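Local coordinates for peptidoglycan glycosyltransferase (Atopobium parvulum, PDB 4OVD), which belongs to the penicillin-binding proteins, joining a dimerisation domain to a penicillin-binding transpeptidase domain in one chain, at residues Leu227-Lys230 and Ala231-Leu235; Thr236-Val239 and Lys240-Ala244. All blocks are in the same frame, centred on the assembly; numbering follows the deposited sequence.

Interaction 1 (Leu227-Lys230 and Ala231-Leu235); sequences LQKK and AEEQL
Q228 and E232, one helical turn apart, are brought together by complementary torsions: CG of Q228 stands opposite its own backbone N (chi1 178°) and the chain then bends at chi2 (66°), while E232 sets CG beside its backbone N and runs straight on to its carboxylate. The amide NE2 of Q228 thereby reaches OE2 of E232 at 2.9 Å, nearly straight at 171°. The acceptor lies almost in the amide plane, but the donor comes to OE2 from the anti side and somewhat out of the carboxylate plane, and the two flat groups stand almost at right angles. Both groups are buried and have second partners: E232 OE2 also accepts from the backbone N of G160, and Q228 NE2 also donates to the carbonyl of A263. A long polar residue suits each place because it can join the helix to chain beyond it.

On the exposed side, K229 NZ and OE1 of E233 are not in contact at 4.7 Å, though their opposite charges probably attract weakly. The backbone of this turn is regular, with A231 N bound to L227 O at 2.9 Å. Q228 lies against A262 and A264 of strand 260-266, and E232 against A264. L227 and A231 pack on F549 of helix 542-556, where Q234 also binds D552, and A231 meets I250 of strand 248-253.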
loop_
_atom_site.group_PDB
_atom_site.type_symbol
_atom_site.label_atom_id
_atom_site.label_comp_id
_atom_site.label_asym_id
_atom_site.label_seq_id
_atom_site.Cartn_x
_atom_site.Cartn_y
_atom_site.Cartn_z
ATOM N N LEU A 227 -9.273 6.441 -13.360
ATOM C CA LEU A 227 -9.347 5.614 -12.165
ATOM C C LEU A 227 -8.837 6.403 -10.960
ATOM O O LEU A 227 -9.254 6.212 -9.832
ATOM C CB LEU A 227 -8.537 4.348 -12.365
ATOM C CG LEU A 227 -8.807 3.365 -11.253
ATOM C CD1 LEU A 227 -10.311 3.094 -11.186
ATOM C CD2 LEU A 227 -7.997 2.111 -11.538
ATOM N N GLN A 228 -7.970 7.342 -11.215
ATOM C CA GLN A 228 -7.439 8.162 -10.146
ATOM C C GLN A 228 -8.536 9.042 -9.633
ATOM O O GLN A 228 -8.676 9.240 -8.450
ATOM C CB GLN A 228 -6.250 8.984 -10.664
ATOM C CG GLN A 228 -5.654 9.896 -9.639
ATOM C CD GLN A 228 -5.026 9.150 -8.514
ATOM O OE1 GLN A 228 -4.585 7.990 -8.675
ATOM N NE2 GLN A 228 -4.956 9.801 -7.353
ATOM N N LYS A 229 -9.375 9.527 -10.525
ATOM C CA LYS A 229 -10.472 10.403 -10.118
ATOM C C LYS A 229 -11.490 9.698 -9.241
ATOM O O LYS A 229 -12.030 10.256 -8.293
ATOM C CB LYS A 229 -11.142 10.924 -11.393
ATOM C CG LYS A 229 -12.307 11.858 -11.183
ATOM C CD LYS A 229 -12.967 12.120 -12.538
ATOM C CE LYS A 229 -14.119 13.092 -12.426
ATOM N NZ LYS A 229 -13.573 14.403 -11.969
ATOM N N LYS A 230 -11.825 8.483 -9.622
ATOM C CA LYS A 230 -12.723 7.646 -8.830
ATOM C C LYS A 230 -12.093 7.332 -7.492
ATOM O O LYS A 230 -12.776 7.351 -6.478
ATOM C CB LYS A 230 -12.988 6.327 -9.528
ATOM C CG LYS A 230 -13.753 6.440 -10.836
ATOM C CD LYS A 230 -13.924 5.058 -11.455
ATOM C CE LYS A 230 -14.609 5.144 -12.791
ATOM N NZ LYS A 230 -15.936 5.746 -12.548
ATOM N N ALA A 231 -10.805 6.976 -7.479
ATOM C CA ALA A 231 -10.141 6.679 -6.217
ATOM C C ALA A 231 -10.289 7.852 -5.260
ATOM O O ALA A 231 -10.623 7.681 -4.078
ATOM C CB ALA A 231 -8.674 6.372 -6.427
ATOM N N GLU A 232 -10.094 9.060 -5.786
ATOM C CA GLU A 232 -10.180 10.248 -4.951
ATOM C C GLU A 232 -11.556 10.527 -4.450
ATOM O O GLU A 232 -11.756 10.850 -3.288
ATOM C CB GLU A 232 -9.623 11.451 -5.711
ATOM C CG GLU A 232 -8.131 11.268 -5.994
ATOM C CD GLU A 232 -7.470 12.466 -6.656
ATOM O OE1 GLU A 232 -8.200 13.459 -6.910
ATOM O OE2 GLU A 232 -6.221 12.414 -6.891
ATOM N N GLU A 233 -12.542 10.391 -5.315
ATOM C CA GLU A 233 -13.876 10.688 -4.888
ATOM C C GLU A 233 -14.420 9.639 -3.950
ATOM O O GLU A 233 -15.088 9.970 -2.952
ATOM C CB GLU A 233 -14.773 10.983 -6.096
ATOM C CG GLU A 233 -15.055 9.834 -7.058
ATOM C CD GLU A 233 -15.600 10.311 -8.419
ATOM O OE1 GLU A 233 -15.364 11.479 -8.792
ATOM O OE2 GLU A 233 -16.209 9.510 -9.152
ATOM N N GLN A 234 -14.107 8.370 -4.218
ATOM C CA GLN A 234 -14.534 7.289 -3.335
ATOM C C GLN A 234 -13.854 7.344 -1.971
ATOM O O GLN A 234 -14.498 7.178 -0.943
ATOM C CB GLN A 234 -14.414 5.932 -4.028
ATOM C CG GLN A 234 -15.460 5.854 -5.142
ATOM C CD GLN A 234 -15.480 4.568 -5.905
ATOM O OE1 GLN A 234 -15.476 3.505 -5.317
ATOM N NE2 GLN A 234 -15.543 4.663 -7.243
ATOM N N LEU A 235 -12.564 7.652 -1.947
ATOM C CA LEU A 235 -11.905 7.780 -0.660
ATOM C C LEU A 235 -12.530 8.981 0.082
ATOM O O LEU A 235 -12.870 8.891 1.250
ATOM C CB LEU A 235 -10.398 7.944 -0.853
ATOM C CG LEU A 235 -9.648 8.301 0.425
ATOM C CD1 LEU A 235 -9.871 7.267 1.503
ATOM C CD2 LEU A 235 -8.185 8.472 0.167
#

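Interaction 2 (Thr236-Val239 and Lys240-Ala244); sequences TAAV and KDFEA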
loop_
_atom_site.group_PDB
_atom_site.type_symbol
_atom_site.label_atom_id
_atom_site.label_comp_id
_atom_site.label_asym_id
_atom_site.label_seq_id
_atom_site.Cartn_x
_atom_site.Cartn_y
_atom_site.Cartn_z
ATOM N N THR A 236 -12.739 10.095 -0.595
ATOM C CA THR A 236 -13.349 11.269 0.106
ATOM C C THR A 236 -14.715 10.929 0.699
ATOM O O THR A 236 -14.981 11.214 1.891
ATOM C CB THR A 236 -13.448 12.493 -0.827
ATOM O OG1 THR A 236 -12.148 12.790 -1.341
ATOM C CG2 THR A 236 -14.024 13.712 -0.117
ATOM N N ALA A 237 -15.546 10.243 -0.090
ATOM C CA ALA A 237 -16.907 9.845 0.378
ATOM C C ALA A 237 -16.836 8.863 1.539
ATOM O O ALA A 237 -17.651 8.935 2.467
ATOM C CB ALA A 237 -17.785 9.284 -0.767
ATOM N N ALA A 238 -15.853 7.965 1.501
ATOM C CA ALA A 238 -15.715 6.985 2.564
ATOM C C ALA A 238 -15.321 7.632 3.879
ATOM O O ALA A 238 -15.806 7.244 4.939
ATOM C CB ALA A 238 -14.662 5.963 2.178
ATOM N N VAL A 239 -14.325 8.518 3.808
ATOM C CA VAL A 239 -13.873 9.240 4.976
ATOM C C VAL A 239 -15.054 9.909 5.626
ATOM O O VAL A 239 -15.231 9.810 6.831
ATOM C CB VAL A 239 -12.737 10.231 4.604
ATOM C CG1 VAL A 239 -12.625 11.401 5.599
ATOM C CG2 VAL A 239 -11.436 9.431 4.501
ATOM N N LYS A 240 -15.882 10.547 4.817
ATOM C CA LYS A 240 -17.107 11.187 5.303
ATOM C C LYS A 240 -18.095 10.159 5.913
ATOM O O LYS A 240 -18.464 10.264 7.100
ATOM C CB LYS A 240 -17.761 11.979 4.153
ATOM C CG LYS A 240 -19.069 12.669 4.489
ATOM C CD LYS A 240 -19.715 13.384 3.294
ATOM C CE LYS A 240 -21.186 13.665 3.604
ATOM N NZ LYS A 240 -21.869 14.515 2.582
ATOM N N ASP A 241 -18.479 9.135 5.152
ATOM C CA ASP A 241 -19.464 8.120 5.618
ATOM C C ASP A 241 -19.070 7.340 6.831
ATOM O O ASP A 241 -19.928 7.000 7.628
ATOM C CB ASP A 241 -19.793 7.060 4.541
ATOM C CG ASP A 241 -20.312 7.660 3.225
ATOM O OD1 ASP A 241 -20.838 8.795 3.207
ATOM O OD2 ASP A 241 -20.157 6.979 2.179
ATOM N N PHE A 242 -17.781 7.017 6.968
ATOM C CA PHE A 242 -17.317 6.200 8.101
ATOM C C PHE A 242 -16.627 7.013 9.197
ATOM O O PHE A 242 -16.091 6.456 10.177
ATOM C CB PHE A 242 -16.484 5.028 7.559
ATOM C CG PHE A 242 -17.230 4.203 6.535
ATOM C CD1 PHE A 242 -18.311 3.407 6.920
ATOM C CD2 PHE A 242 -16.857 4.205 5.211
ATOM C CE1 PHE A 242 -19.006 2.646 5.985
ATOM C CE2 PHE A 242 -17.542 3.444 4.273
ATOM C CZ PHE A 242 -18.622 2.677 4.648
ATOM N N GLU A 243 -16.671 8.346 9.062
ATOM C CA GLU A 243 -16.160 9.217 10.105
ATOM C C GLU A 243 -14.685 8.866 10.408
ATOM O O GLU A 243 -14.337 8.556 11.526
ATOM C CB GLU A 243 -17.054 9.019 11.359
ATOM C CG GLU A 243 -18.495 9.529 11.264
ATOM C CD GLU A 243 -18.738 10.885 11.950
ATOM O OE1 GLU A 243 -18.415 11.024 13.164
ATOM O OE2 GLU A 243 -19.333 11.795 11.321
ATOM N N ALA A 244 -13.845 8.862 9.388
ATOM C CA ALA A 244 -12.448 8.538 9.591
ATOM C C ALA A 244 -11.902 9.892 9.929
ATOM O O ALA A 244 -11.797 10.721 9.052
ATOM C CB ALA A 244 -11.815 8.010 8.319
#
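V239 and A244 meet where helix 225-242 comes to its end, and the V239 carbonyl shows how that end is satisfied. Its O accepts from A244 N at 3.1 Å, the donor lying in the carbonyl plane on a lone pair. E243, at positive phi (56°), turns the chain back in a Schellman motif, its N bonded to K240 O at 3.3 Å. An apolar contact joins CG2 of V239 to CB of A244 at 4.1 Å; a branched residue facing a small one suits this close return.

The preceding carbonyls keep helical partners: T236 O takes K240 N, A237 O takes D241 N at 2.8 Å, and A238 O takes F242 N. With CG beside its backbone N (chi1 -56°), D241 lies back over the A237 carbonyl, where its carboxylate oxygens are acceptors like it and so form no hydrogen bond with it. F242 turns its ring back along the helix, CD2 lying 4.1 Å from CB of A238, and its carbonyl is taken up by T534 OG1. Small A238 leaves room for this ring, while charged K240 and D241 suit the exposed side. T236 OG1 bonds to E232 O, and E243 OE1 makes a salt bridge to K245. Apolar A238, V239 and F242 rest on L531 of strand 525-532, A238 and F242 also touch V545 of helix 542-556, and T236 and V239 lean on Y266 of strand 260-266.

Interactions 1 and 2 are successive parts of helix 225-242, their centres 13 Å apart, and each is partly buried, with one side of the helix against the protein and the other toward solvent. Interaction 1 lies in the first half of the helix, where the distinctive chemistry is a buried polar pair tied to neighbouring chain, with charged lysines and a glutamate outside. Interaction 2 holds the helix end: its distinctive bonds are backbone ones, and its buried side is made of small or apolar side chains. Both rest on strand 260-266 and helix 542-556, but 227-235 also meets strand 248-253, whereas 236-244 meets strand 525-532.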